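Local coordinates for protein thiol transferase (PDB 4F0B) that binds oxidized glutathione disulfide and, as a glutathione transferase of the Ure2p type, probably catalyses glutathione-dependent thiol transfer, at residues R160-D163 against D164-G168; D180-I183 against F184-R188; T193-L197 against D198-N202. One frame throughout, in Å; residues are numbered along the deposited sequence.

Contact 1 of 3, residues R160-D163 against D164-G168; sequences RVLD and DRLKG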
ATOM      1  N   ARG A 160      -4.418   9.620 -14.412  1.00  5.39           N
ATOM      2  CA  ARG A 160      -3.728   9.800 -15.674  1.00  4.84           C
ATOM      3  C   ARG A 160      -2.631   8.744 -15.787  1.00  4.80           C
ATOM      4  O   ARG A 160      -2.419   8.165 -16.878  1.00  5.44           O
ATOM      5  CB  ARG A 160      -3.115  11.203 -15.724  1.00  5.83           C
ATOM      6  CG  ARG A 160      -2.346  11.463 -17.048  1.00  7.97           C
ATOM      7  CD  ARG A 160      -3.276  11.419 -18.281  1.00  9.22           C
ATOM      8  NE  ARG A 160      -4.378  12.373 -18.136  1.00  9.48           N
ATOM      9  CZ  ARG A 160      -5.596  12.202 -18.658  1.00  9.98           C
ATOM     10  NH1 ARG A 160      -5.881  11.129 -19.391  1.00 11.08           N
ATOM     11  NH2 ARG A 160      -6.533  13.132 -18.464  1.00 12.05           N
ATOM     12  N   VAL A 161      -1.935   8.460 -14.687  1.00  5.19           N
ATOM     13  CA  VAL A 161      -0.967   7.362 -14.684  1.00  5.94           C
ATOM     14  C   VAL A 161      -1.668   6.045 -15.088  1.00  4.74           C
ATOM     15  O   VAL A 161      -1.176   5.287 -15.959  1.00  5.89           O
ATOM     16  CB  VAL A 161      -0.316   7.182 -13.297  1.00  5.95           C
ATOM     17  CG1 VAL A 161       0.575   5.912 -13.255  1.00  6.45           C
ATOM     18  CG2 VAL A 161       0.537   8.443 -12.944  1.00  7.14           C
ATOM     19  N   LEU A 162      -2.828   5.754 -14.500  1.00  5.03           N
ATOM     20  CA  LEU A 162      -3.549   4.511 -14.825  1.00  4.88           C
ATOM     21  C   LEU A 162      -4.023   4.524 -16.281  1.00  5.42           C
ATOM     22  O   LEU A 162      -3.904   3.490 -16.995  1.00  5.54           O
ATOM     23  CB  LEU A 162      -4.721   4.338 -13.868  1.00  6.27           C
ATOM     24  CG  LEU A 162      -5.545   3.079 -14.076  1.00  6.53           C
ATOM     25  CD1 LEU A 162      -4.703   1.838 -13.807  1.00  8.80           C
ATOM     26  CD2 LEU A 162      -6.707   3.143 -13.090  1.00  8.65           C
ATOM     27  N   ASP A 163      -4.557   5.666 -16.743  1.00  5.21           N
ATOM     28  CA  ASP A 163      -5.056   5.758 -18.106  1.00  5.16           C
ATOM     29  C   ASP A 163      -3.930   5.497 -19.119  1.00  7.45           C
ATOM     30  O   ASP A 163      -4.108   4.749 -20.106  1.00  6.80           O
ATOM     31  CB  ASP A 163      -5.702   7.122 -18.353  1.00  5.74           C
ATOM     32  CG  ASP A 163      -6.571   7.105 -19.583  1.00  8.02           C
ATOM     33  OD1 ASP A 163      -7.757   6.654 -19.460  1.00  7.40           O
ATOM     34  OD2 ASP A 163      -6.068   7.527 -20.662  1.00  9.01           O
ATOM     35  N   ASP A 164      -2.763   6.095 -18.899  1.00  6.24           N
ATOM     36  CA  ASP A 164      -1.627   5.889 -19.795  1.00  5.97           C
ATOM     37  C   ASP A 164      -1.155   4.427 -19.769  1.00  6.36           C
ATOM     38  O   ASP A 164      -0.821   3.859 -20.824  1.00  7.81           O
ATOM     39  CB  ASP A 164      -0.471   6.835 -19.418  1.00  5.85           C
ATOM     40  CG  ASP A 164      -0.718   8.265 -19.819  1.00  8.81           C
ATOM     41  OD1 ASP A 164      -1.577   8.529 -20.673  1.00  9.24           O
ATOM     42  OD2 ASP A 164       0.025   9.139 -19.297  1.00 11.42           O
ATOM     43  N   ARG A 165      -1.175   3.806 -18.596  1.00  5.00           N
ATOM     44  CA  ARG A 165      -0.852   2.383 -18.502  1.00  5.39           C
ATOM     45  C   ARG A 165      -1.833   1.555 -19.315  1.00  7.43           C
ATOM     46  O   ARG A 165      -1.435   0.577 -19.971  1.00  8.45           O
ATOM     47  CB  ARG A 165      -0.870   1.915 -17.046  1.00  5.68           C
ATOM     48  CG  ARG A 165      -0.670   0.402 -16.848  1.00  6.19           C
ATOM     49  CD  ARG A 165       0.655  -0.103 -17.345  1.00  6.90           C
ATOM     50  NE  ARG A 165       0.686  -1.567 -17.323  1.00  6.61           N
ATOM     51  CZ  ARG A 165       1.763  -2.284 -17.603  1.00  8.91           C
ATOM     52  NH1 ARG A 165       2.917  -1.698 -17.830  1.00 11.38           N
ATOM     53  NH2 ARG A 165       1.681  -3.623 -17.600  1.00 10.69           N
ATOM     54  N   LEU A 166      -3.108   1.903 -19.288  1.00  5.69           N
ATOM     55  CA  LEU A 166      -4.097   1.117 -19.986  1.00  6.27           C
ATOM     56  C   LEU A 166      -4.114   1.371 -21.503  1.00  6.45           C
ATOM     57  O   LEU A 166      -4.763   0.612 -22.233  1.00  6.98           O
ATOM     58  CB  LEU A 166      -5.484   1.336 -19.363  1.00  5.82           C
ATOM     59  CG  LEU A 166      -5.662   0.654 -17.999  1.00  5.79           C
ATOM     60  CD1 LEU A 166      -6.928   1.216 -17.358  1.00  8.23           C
ATOM     61  CD2 LEU A 166      -5.806  -0.860 -18.172  1.00  8.23           C
ATOM     62  N   LYS A 167      -3.459   2.424 -22.004  1.00  6.63           N
ATOM     63  CA  LYS A 167      -3.364   2.601 -23.441  1.00  6.88           C
ATOM     64  C   LYS A 167      -2.790   1.330 -24.095  1.00  7.82           C
ATOM     65  O   LYS A 167      -1.754   0.811 -23.673  1.00  9.18           O
ATOM     66  CB  LYS A 167      -2.533   3.848 -23.792  1.00  8.71           C
ATOM     67  CG  LYS A 167      -3.281   5.123 -23.547  1.00  9.24           C
ATOM     68  CD  LYS A 167      -2.505   6.352 -24.018  1.00 10.88           C
ATOM     69  CE  LYS A 167      -3.425   7.570 -23.848  1.00 13.41           C
ATOM     70  NZ  LYS A 167      -2.896   8.822 -24.498  1.00 16.38           N
ATOM     71  N   GLY A 168      -3.500   0.832 -25.106  1.00  8.74           N
ATOM     72  CA  GLY A 168      -3.074  -0.358 -25.842  1.00  9.49           C
ATOM     73  C   GLY A 168      -3.438  -1.633 -25.109  1.00  9.46           C
ATOM     74  O   GLY A 168      -3.057  -2.704 -25.594  1.00 10.01           O
TER
HETATM   75  O   HOH W   1      -4.180   9.273 -20.784  1.00 10.06           O
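Arg160 and Asp164 meet one turn apart near the C-terminal end of helix 145-166. The backbone bonds come first. Asp164 N gives its hydrogen to Arg160 O at 2.9 Å, in a nearly straight bond. Arg165 N and Leu166 N reach Val161 O and Leu162 O in the same i to i+4 pattern. Lys167 N to Asp163 O is bent and weak.

A water joins three polar side chains. The Arg160 chain bends at chi2 (63°) and chi3 (56°), which brings NH1 within reach of the water between two carboxylates. The water accepts from Arg160 NH1 and donates to Asp163 OD2 at 2.6 Å and to Asp164 OD1 at 2.7 Å. The direct pair of Arg160 NH1 with Asp163 OD2 is a long salt bridge of 3.8 Å. Arg160 CG lies 4.0 Å from Asp164 OD2, but the charged atoms do not touch, and guanidinium and carboxylate planes are 41° apart. Arg160 NH2 is bonded to Glu199 O. Asp163 OD1 takes Val203 N and OD2 takes Asn202 ND2, at the start of helix 201-211.

The apolar contact lies on another face. Leu162 and Leu166 run side by side, and Leu162 CG sits 4.0 Å from Leu166 CD1. Leu166 continues onto Trp206.

Two carboxylates thus share one water with one guanidinium. The positive charge probably eases the repulsion between them and is likely to favour their ionised forms.

Contact 2 of 3, residues D180-I183 against F184-R188; sequences DIKI and FGWAR. With GDS (oxidized glutathione disulfide), chain C.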
ATOM      1  N   ASP A 180      -6.291  -5.299 -11.165  1.00  5.96           N
ATOM      2  CA  ASP A 180      -7.492  -4.635 -11.647  1.00  6.22           C
ATOM      3  C   ASP A 180      -8.566  -4.579 -10.582  1.00  4.87           C
ATOM      4  O   ASP A 180      -9.189  -3.547 -10.410  1.00  5.92           O
ATOM      5  CB  ASP A 180      -8.053  -5.368 -12.860  1.00  5.45           C
ATOM      6  CG  ASP A 180      -7.027  -5.526 -13.957  1.00  6.38           C
ATOM      7  OD1 ASP A 180      -6.765  -4.557 -14.715  1.00  5.95           O
ATOM      8  OD2 ASP A 180      -6.458  -6.640 -14.021  1.00  7.77           O
ATOM      9  N   ILE A 181      -8.779  -5.701  -9.902  1.00  4.74           N
ATOM     10  CA  ILE A 181      -9.827  -5.781  -8.894  1.00  5.07           C
ATOM     11  C   ILE A 181      -9.627  -4.731  -7.797  1.00  4.86           C
ATOM     12  O   ILE A 181     -10.570  -4.027  -7.418  1.00  6.31           O
ATOM     13  CB  ILE A 181      -9.955  -7.222  -8.341  1.00  5.45           C
ATOM     14  CG1 ILE A 181     -10.475  -8.176  -9.436  1.00  6.61           C
ATOM     15  CG2 ILE A 181     -10.875  -7.265  -7.104  1.00  7.56           C
ATOM     16  CD1 ILE A 181     -10.285  -9.670  -9.093  1.00  7.74           C
ATOM     17  N   LYS A 182      -8.400  -4.607  -7.306  1.00  5.34           N
ATOM     18  CA  LYS A 182      -8.104  -3.632  -6.262  1.00  4.68           C
ATOM     19  C   LYS A 182      -8.463  -2.215  -6.668  1.00  5.16           C
ATOM     20  O   LYS A 182      -9.146  -1.479  -5.916  1.00  5.43           O
ATOM     21  CB  LYS A 182      -6.626  -3.696  -5.878  1.00  3.91           C
ATOM     22  CG  LYS A 182      -6.176  -2.517  -4.984  1.00  3.71           C
ATOM     23  CD  LYS A 182      -6.853  -2.488  -3.619  1.00  3.42           C
ATOM     24  CE  LYS A 182      -6.597  -1.116  -2.940  1.00  4.68           C
ATOM     25  NZ  LYS A 182      -7.493  -0.918  -1.761  1.00  4.21           N
ATOM     26  N   ILE A 183      -8.034  -1.814  -7.863  1.00  4.70           N
ATOM     27  CA  ILE A 183      -8.284  -0.445  -8.277  1.00  4.28           C
ATOM     28  C   ILE A 183      -9.736  -0.216  -8.682  1.00  4.18           C
ATOM     29  O   ILE A 183     -10.276   0.876  -8.441  1.00  5.29           O
ATOM     30  CB  ILE A 183      -7.340  -0.032  -9.415  1.00  4.39           C
ATOM     31  CG1 ILE A 183      -5.899  -0.128  -8.896  1.00  6.14           C
ATOM     32  CG2 ILE A 183      -7.662   1.406  -9.873  1.00  6.98           C
ATOM     33  CD1 ILE A 183      -4.788   0.183  -9.923  1.00  7.89           C
ATOM     34  N   PHE A 184     -10.357  -1.248  -9.269  1.00  5.03           N
ATOM     35  CA  PHE A 184     -11.731  -1.149  -9.729  1.00  5.13           C
ATOM     36  C   PHE A 184     -12.702  -0.701  -8.633  1.00  4.88           C
ATOM     37  O   PHE A 184     -13.625   0.068  -8.885  1.00  6.13           O
ATOM     38  CB  PHE A 184     -12.178  -2.479 -10.355  1.00  4.85           C
ATOM     39  CG  PHE A 184     -13.646  -2.533 -10.641  1.00  4.99           C
ATOM     40  CD1 PHE A 184     -14.153  -1.920 -11.780  1.00  6.76           C
ATOM     41  CD2 PHE A 184     -14.521  -3.207  -9.780  1.00  5.07           C
ATOM     42  CE1 PHE A 184     -15.525  -1.951 -12.048  1.00  6.90           C
ATOM     43  CE2 PHE A 184     -15.874  -3.236 -10.040  1.00  7.96           C
ATOM     44  CZ  PHE A 184     -16.378  -2.627 -11.157  1.00  9.03           C
ATOM     45  N   GLY A 185     -12.500  -1.161  -7.403  1.00  4.94           N
ATOM     46  CA  GLY A 185     -13.408  -0.752  -6.337  1.00  5.94           C
ATOM     47  C   GLY A 185     -13.475   0.765  -6.152  1.00  5.09           C
ATOM     48  O   GLY A 185     -14.563   1.302  -5.841  1.00  6.59           O
ATOM     49  N   TRP A 186     -12.314   1.423  -6.320  1.00  4.44           N
ATOM     50  CA  TRP A 186     -12.243   2.880  -6.294  1.00  4.67           C
ATOM     51  C   TRP A 186     -12.667   3.536  -7.612  1.00  5.64           C
ATOM     52  O   TRP A 186     -13.385   4.544  -7.621  1.00  5.56           O
ATOM     53  CB  TRP A 186     -10.834   3.329  -5.887  1.00  4.76           C
ATOM     54  CG  TRP A 186     -10.585   3.146  -4.422  1.00  5.43           C
ATOM     55  CD1 TRP A 186      -9.964   2.082  -3.813  1.00  5.14           C
ATOM     56  CD2 TRP A 186     -10.967   4.051  -3.407  1.00  4.45           C
ATOM     57  NE1 TRP A 186      -9.958   2.273  -2.435  1.00  5.58           N
ATOM     58  CE2 TRP A 186     -10.565   3.482  -2.162  1.00  4.40           C
ATOM     59  CE3 TRP A 186     -11.627   5.298  -3.419  1.00  4.89           C
ATOM     60  CZ2 TRP A 186     -10.769   4.137  -0.939  1.00  4.93           C
ATOM     61  CZ3 TRP A 186     -11.847   5.948  -2.194  1.00  5.25           C
ATOM     62  CH2 TRP A 186     -11.411   5.353  -0.966  1.00  6.45           C
ATOM     63  N   ALA A 187     -12.202   2.975  -8.726  1.00  4.67           N
ATOM     64  CA  ALA A 187     -12.478   3.614 -10.027  1.00  6.40           C
ATOM     65  C   ALA A 187     -13.972   3.668 -10.323  1.00  5.26           C
ATOM     66  O   ALA A 187     -14.415   4.651 -10.940  1.00  7.06           O
ATOM     67  CB  ALA A 187     -11.718   2.893 -11.131  1.00  7.99           C
ATOM     68  N   ARG A 188     -14.746   2.653  -9.907  1.00  5.42           N
ATOM     69  CA  ARG A 188     -16.167   2.660 -10.231  1.00  5.96           C
ATOM     70  C   ARG A 188     -16.935   3.782  -9.524  1.00  7.11           C
ATOM     71  O   ARG A 188     -18.041   4.114  -9.946  1.00 10.08           O
ATOM     72  CB  ARG A 188     -16.788   1.285  -9.955  1.00  6.89           C
ATOM     73  CG  ARG A 188     -16.963   0.971  -8.473  1.00  7.72           C
ATOM     74  CD  ARG A 188     -17.417  -0.472  -8.285  1.00  7.78           C
ATOM     75  NE  ARG A 188     -18.735  -0.723  -8.889  1.00  9.08           N
ATOM     76  CZ  ARG A 188     -19.886  -0.607  -8.226  1.00 10.19           C
ATOM     77  NH1 ARG A 188     -19.892  -0.289  -6.928  1.00 11.84           N
ATOM     78  NH2 ARG A 188     -21.046  -0.847  -8.837  1.00 10.80           N
TER
HETATM   79  N1  GDS C 301      -5.677   0.380   3.787  1.00  4.51           N
HETATM   80  CA1 GDS C 301      -6.952  -0.282   4.210  1.00  4.07           C
HETATM   81  C1  GDS C 301      -7.264  -1.408   3.188  1.00  5.94           C
HETATM   82  OE1 GDS C 301      -6.838  -1.287   2.019  1.00  5.35           O
HETATM   83  OE2 GDS C 301      -7.913  -2.388   3.600  1.00  4.67           O
HETATM   84  CB1 GDS C 301      -8.095   0.745   4.176  1.00  5.15           C
HETATM   85  CG1 GDS C 301      -9.415   0.159   4.711  1.00  4.20           C
HETATM   86  CD1 GDS C 301     -10.407   1.289   4.953  1.00  4.94           C
HETATM   87  O1  GDS C 301     -10.201   2.472   4.718  1.00  6.10           O
HETATM   88  N2  GDS C 301     -11.582   0.894   5.546  1.00  5.34           N
HETATM   89  CA2 GDS C 301     -12.673   1.830   5.850  1.00  5.37           C
HETATM   90  C2  GDS C 301     -13.088   1.659   7.294  1.00  6.20           C
HETATM   91  O2  GDS C 301     -13.197   0.521   7.819  1.00  6.31           O
HETATM   92  CB2 GDS C 301     -13.915   1.596   4.992  1.00  6.38           C
HETATM   93  SG2 GDS C 301     -13.627   1.632   3.222  1.00  9.56           S
HETATM   94  N3  GDS C 301     -13.346   2.813   7.939  1.00  7.00           N
HETATM   95  CA3 GDS C 301     -13.794   2.771   9.334  1.00  6.59           C
HETATM   96  C3  GDS C 301     -13.016   3.676  10.217  1.00 10.99           C
HETATM   97  OE3 GDS C 301     -13.325   3.655  11.425  1.00 11.33           O
HETATM   98  OE4 GDS C 301     -12.097   4.382   9.721  1.00 11.02           O
HETATM   99  N4  GDS C 301      -9.751   4.660   2.892  1.00  6.08           N
HETATM  100  CA4 GDS C 301      -8.436   5.080   2.436  1.00  6.88           C
HETATM  101  C4  GDS C 301      -7.608   3.944   1.750  1.00  5.76           C
HETATM  102  OE5 GDS C 301      -8.195   2.967   1.240  1.00  6.28           O
HETATM  103  OE6 GDS C 301      -6.375   4.107   1.760  1.00  5.73           O
HETATM  104  C5  GDS C 301     -10.763   5.532   2.880  1.00  5.89           C
HETATM  105  O5  GDS C 301     -10.625   6.714   2.486  1.00  6.57           O
HETATM  106  CA5 GDS C 301     -12.104   5.035   3.392  1.00  6.19           C
HETATM  107  N5  GDS C 301     -12.774   6.109   4.163  1.00  5.71           N
HETATM  108  CB5 GDS C 301     -12.907   4.603   2.144  1.00  7.42           C
HETATM  109  SG5 GDS C 301     -14.412   3.757   2.612  1.00 11.65           S
HETATM  110  CA6 GDS C 301     -12.063   7.388   8.120  1.00 13.37           C
HETATM  111  C6  GDS C 301     -11.496   8.767   7.728  1.00 19.11           C
HETATM  112  OE7 GDS C 301     -10.740   8.837   6.734  1.00 16.95           O
HETATM  113  OE8 GDS C 301     -11.790   9.733   8.478  1.00 17.32           O
HETATM  114  N6  GDS C 301     -12.015   7.282   9.577  1.00 12.98           N
HETATM  115  CB6 GDS C 301     -13.536   7.239   7.621  1.00 10.53           C
HETATM  116  CG6 GDS C 301     -13.752   7.181   6.080  1.00 12.01           C
HETATM  117  CD6 GDS C 301     -13.099   5.966   5.488  1.00  7.97           C
HETATM  118  O6  GDS C 301     -12.827   4.940   6.092  1.00  8.37           O
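Lys182 and Trp186 lie one turn apart on helix 178-187, in the all-helical C-terminal domain of the GST fold. Both belong to the pocket of oxidized glutathione disulfide. The helix opens with half of an N-capping box, as in other GSTs: buried Asp180 OD2 takes the N-cap NH, Gly177 N. Glycine has no side chain to supply the other half. Asp180 OD1 is bonded to Trp206 NE1 and Ile172 N.

Backbone bonds carry the helix. Phe184 N donates to Asp180 O at 2.8 Å. Ala187 N meets Ile183 O in the carbonyl plane at 2.9 Å. Gly185 N to Ile181 O is stretched and weak.

Apolar groups fill the other sides. Phe184 has CG anti to its N (chi1 170°), which swings the ring out from the helix. Arg188 CB sits over one face of that ring, offset toward the rim, and Ile210 also packs on Phe184. Ile183 and Ala187 both touch Trp206.

The Lys182 amine and the Trp186 indole lie beside the ligand. Their side chains run side by side in the same direction. Lys182 NZ comes to the indole edge near its plane, 4.1 Å from Trp186 NE1. Each has a firmer partner elsewhere: NZ with Thr84 OG1, NE1 with Asn18 OD1. Lys182 NZ is also 3.9 Å from ligand OE1, where its charge would probably favour the carboxylate. Replacing Trp186 by an alanine would probably leave Asn18 OD1 without its indole partner and open a gap beside the cysteinyl part of the ligand.

At the far end of the indole, Trp186 CH2 lies 3.5 Å from ligand CB5, while ligand C5 sits at the ring edge, in its plane.

Contact 3 of 3, residues T193-L197 against D198-N202; sequences TGLDL and DEFPN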
ATOM      1  N   THR A 193     -16.746  10.765  -6.843  1.00 13.01           N
ATOM      2  CA  THR A 193     -15.688  11.555  -6.225  1.00 11.07           C
ATOM      3  C   THR A 193     -15.609  12.915  -6.867  1.00 10.84           C
ATOM      4  O   THR A 193     -15.389  13.922  -6.191  1.00 13.88           O
ATOM      5  CB  THR A 193     -14.321  10.851  -6.384  1.00 10.04           C
ATOM      6  OG1 THR A 193     -14.390   9.567  -5.771  1.00 11.20           O
ATOM      7  CG2 THR A 193     -13.176  11.687  -5.742  1.00  9.08           C
ATOM      8  N   GLY A 194     -15.734  12.946  -8.197  1.00 13.73           N
ATOM      9  CA  GLY A 194     -15.724  14.208  -8.929  1.00 13.32           C
ATOM     10  C   GLY A 194     -14.853  14.168 -10.185  1.00 15.42           C
ATOM     11  O   GLY A 194     -14.602  15.213 -10.804  1.00 15.97           O
ATOM     12  N   LEU A 195     -14.420  12.982 -10.590  1.00 13.32           N
ATOM     13  CA  LEU A 195     -13.617  12.881 -11.794  1.00 14.72           C
ATOM     14  C   LEU A 195     -14.523  12.612 -12.980  1.00 16.29           C
ATOM     15  O   LEU A 195     -15.439  11.778 -12.916  1.00 20.66           O
ATOM     16  CB  LEU A 195     -12.568  11.767 -11.684  1.00 15.00           C
ATOM     17  CG  LEU A 195     -11.314  12.073 -10.872  1.00 18.48           C
ATOM     18  CD1 LEU A 195     -11.651  11.982  -9.401  1.00 21.90           C
ATOM     19  CD2 LEU A 195     -10.239  11.073 -11.217  1.00 14.91           C
ATOM     20  N   ASP A 196     -14.249  13.285 -14.081  1.00 12.58           N
ATOM     21  CA  ASP A 196     -14.973  13.030 -15.304  1.00 14.28           C
ATOM     22  C   ASP A 196     -14.204  11.938 -16.042  1.00 13.28           C
ATOM     23  O   ASP A 196     -13.115  12.194 -16.575  1.00 12.81           O
ATOM     24  CB  ASP A 196     -14.993  14.304 -16.155  1.00 13.87           C
ATOM     25  CG  ASP A 196     -15.805  14.148 -17.416  1.00 18.66           C
ATOM     26  OD1 ASP A 196     -16.183  13.012 -17.758  1.00 16.53           O
ATOM     27  OD2 ASP A 196     -16.051  15.180 -18.076  1.00 25.01           O
ATOM     28  N   LEU A 197     -14.755  10.723 -16.064  1.00 12.57           N
ATOM     29  CA  LEU A 197     -14.035   9.623 -16.684  1.00 11.16           C
ATOM     30  C   LEU A 197     -13.928   9.747 -18.200  1.00 13.00           C
ATOM     31  O   LEU A 197     -13.131   9.042 -18.820  1.00 11.95           O
ATOM     32  CB  LEU A 197     -14.609   8.245 -16.300  1.00 11.68           C
ATOM     33  CG  LEU A 197     -14.275   7.842 -14.873  1.00 12.36           C
ATOM     34  CD1 LEU A 197     -14.903   6.478 -14.554  1.00 17.13           C
ATOM     35  CD2 LEU A 197     -12.764   7.788 -14.640  1.00 14.26           C
ATOM     36  N   ASP A 198     -14.685  10.657 -18.800  1.00 12.61           N
ATOM     37  CA  ASP A 198     -14.432  10.950 -20.210  1.00 14.34           C
ATOM     38  C   ASP A 198     -13.021  11.531 -20.440  1.00 12.95           C
ATOM     39  O   ASP A 198     -12.497  11.463 -21.558  1.00 14.73           O
ATOM     40  CB  ASP A 198     -15.511  11.865 -20.823  1.00 14.00           C
ATOM     41  CG  ASP A 198     -16.814  11.146 -21.074  1.00 22.00           C
ATOM     42  OD1 ASP A 198     -16.837   9.898 -21.067  1.00 24.64           O
ATOM     43  OD2 ASP A 198     -17.825  11.838 -21.314  1.00 29.62           O
ATOM     44  N   GLU A 199     -12.402  12.097 -19.395  1.00 10.73           N
ATOM     45  CA  GLU A 199     -11.041  12.610 -19.503  1.00 12.34           C
ATOM     46  C   GLU A 199     -10.019  11.492 -19.372  1.00  9.43           C
ATOM     47  O   GLU A 199      -8.845  11.692 -19.605  1.00 10.13           O
ATOM     48  CB  GLU A 199     -10.784  13.705 -18.449  1.00 12.44           C
ATOM     49  CG  GLU A 199     -11.622  14.952 -18.656  1.00 17.35           C
ATOM     50  CD  GLU A 199     -11.460  15.979 -17.532  1.00 20.65           C
ATOM     51  OE1 GLU A 199     -10.691  15.730 -16.577  1.00 22.17           O
ATOM     52  OE2 GLU A 199     -12.130  17.027 -17.614  1.00 33.32           O
ATOM     53  N   PHE A 200     -10.502  10.299 -19.010  1.00  8.29           N
ATOM     54  CA  PHE A 200      -9.644   9.118 -18.817  1.00  7.04           C
ATOM     55  C   PHE A 200     -10.328   7.960 -19.559  1.00  7.58           C
ATOM     56  O   PHE A 200     -10.840   7.032 -18.949  1.00  7.69           O
ATOM     57  CB  PHE A 200      -9.506   8.791 -17.312  1.00  7.54           C
ATOM     58  CG  PHE A 200      -9.037   9.958 -16.511  1.00  6.07           C
ATOM     59  CD1 PHE A 200      -7.689  10.219 -16.347  1.00  7.36           C
ATOM     60  CD2 PHE A 200      -9.958  10.819 -15.929  1.00  9.48           C
ATOM     61  CE1 PHE A 200      -7.255  11.344 -15.602  1.00  6.26           C
ATOM     62  CE2 PHE A 200      -9.535  11.934 -15.184  1.00  9.31           C
ATOM     63  CZ  PHE A 200      -8.175  12.200 -15.017  1.00  7.14           C
ATOM     64  N   PRO A 201     -10.363   8.014 -20.889  1.00  7.75           N
ATOM     65  CA  PRO A 201     -11.209   7.075 -21.652  1.00  7.96           C
ATOM     66  C   PRO A 201     -10.724   5.626 -21.577  1.00  7.85           C
ATOM     67  O   PRO A 201     -11.532   4.701 -21.723  1.00  8.90           O
ATOM     68  CB  PRO A 201     -11.140   7.621 -23.091  1.00  9.34           C
ATOM     69  CG  PRO A 201      -9.805   8.324 -23.143  1.00 11.02           C
ATOM     70  CD  PRO A 201      -9.671   8.973 -21.770  1.00 11.33           C
ATOM     71  N   ASN A 202      -9.439   5.407 -21.289  1.00  6.73           N
ATOM     72  CA  ASN A 202      -8.986   4.038 -21.070  1.00  7.14           C
ATOM     73  C   ASN A 202      -9.458   3.491 -19.736  1.00  6.54           C
ATOM     74  O   ASN A 202      -9.952   2.357 -19.658  1.00  7.28           O
ATOM     75  CB  ASN A 202      -7.472   3.948 -21.253  1.00  7.23           C
ATOM     76  CG  ASN A 202      -7.048   4.385 -22.668  1.00  9.14           C
ATOM     77  OD1 ASN A 202      -7.140   3.599 -23.613  1.00 10.47           O
ATOM     78  ND2 ASN A 202      -6.639   5.638 -22.811  1.00  9.82           N
TER
HETATM   79  O   HOH W   2     -11.995  15.089 -14.283  1.00 19.26           O
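Asp196 and Asp198 meet in a tight turn ahead of helix 201-211. Asp196 OD1 accepts the hydrogen of Asp198 N at 3.0 Å, from above the carboxylate plane. With CG anti to the backbone N (chi1 -176°), the Asp196 carboxylate lies beside the following peptides. This is an Asx-turn type of bond. Asp196 O takes Glu199 N at 2.9 Å, and Leu197 O takes Phe200 N at 2.9 Å. Both donors come from above their carbonyl planes, as i to i+3 bonds of a short 3-10 turn.

The Phe200 ring turns an edge to Asp196 O, with Phe200 CD2 at 3.5 Å. Leu195 CD2 touches Phe200 CE2 at 4.1 Å, and Leu197 CD2 lies near CD2 of the same ring.

A water links Asp196 N to Glu199 OE1, joining the Glu199 carboxylate to the backbone. Three acids crowd here, and the salt bridge of Asp198 OD1 to Lys204 NZ probably offsets part of the repulsion.

Phe200 occupies the N-cap position of helix 201-211. Its side chain packs on Tyr159, Arg160 and Asp163 of helix 145-166, while Leu197 rests on Val203 and Lys204 of helix 201-211.

How the contacts relate
The three contacts follow one another along the chain, all in the helical C-terminal domain. Contact 1 and contact 3 have centres about 12 Å apart and share two hydrogen bonds, Asp163 OD2 to Asn202 ND2 at 2.9 Å and Arg160 NH2 to Glu199 O at 3.0 Å. Contact 2 is about 14 Å, centre to centre, from each of the others. It meets contact 1 by packing of Leu162 CD2 on Ile183 CG2, 3.8 Å apart. Toward contact 3 there is a looser touch, Ala187 O to Leu197 CD1. Contact 2 alone reaches the glutathione disulfide; the Val161 and Leu195 side chains lie about 10 and 13 Å from a bound ligand.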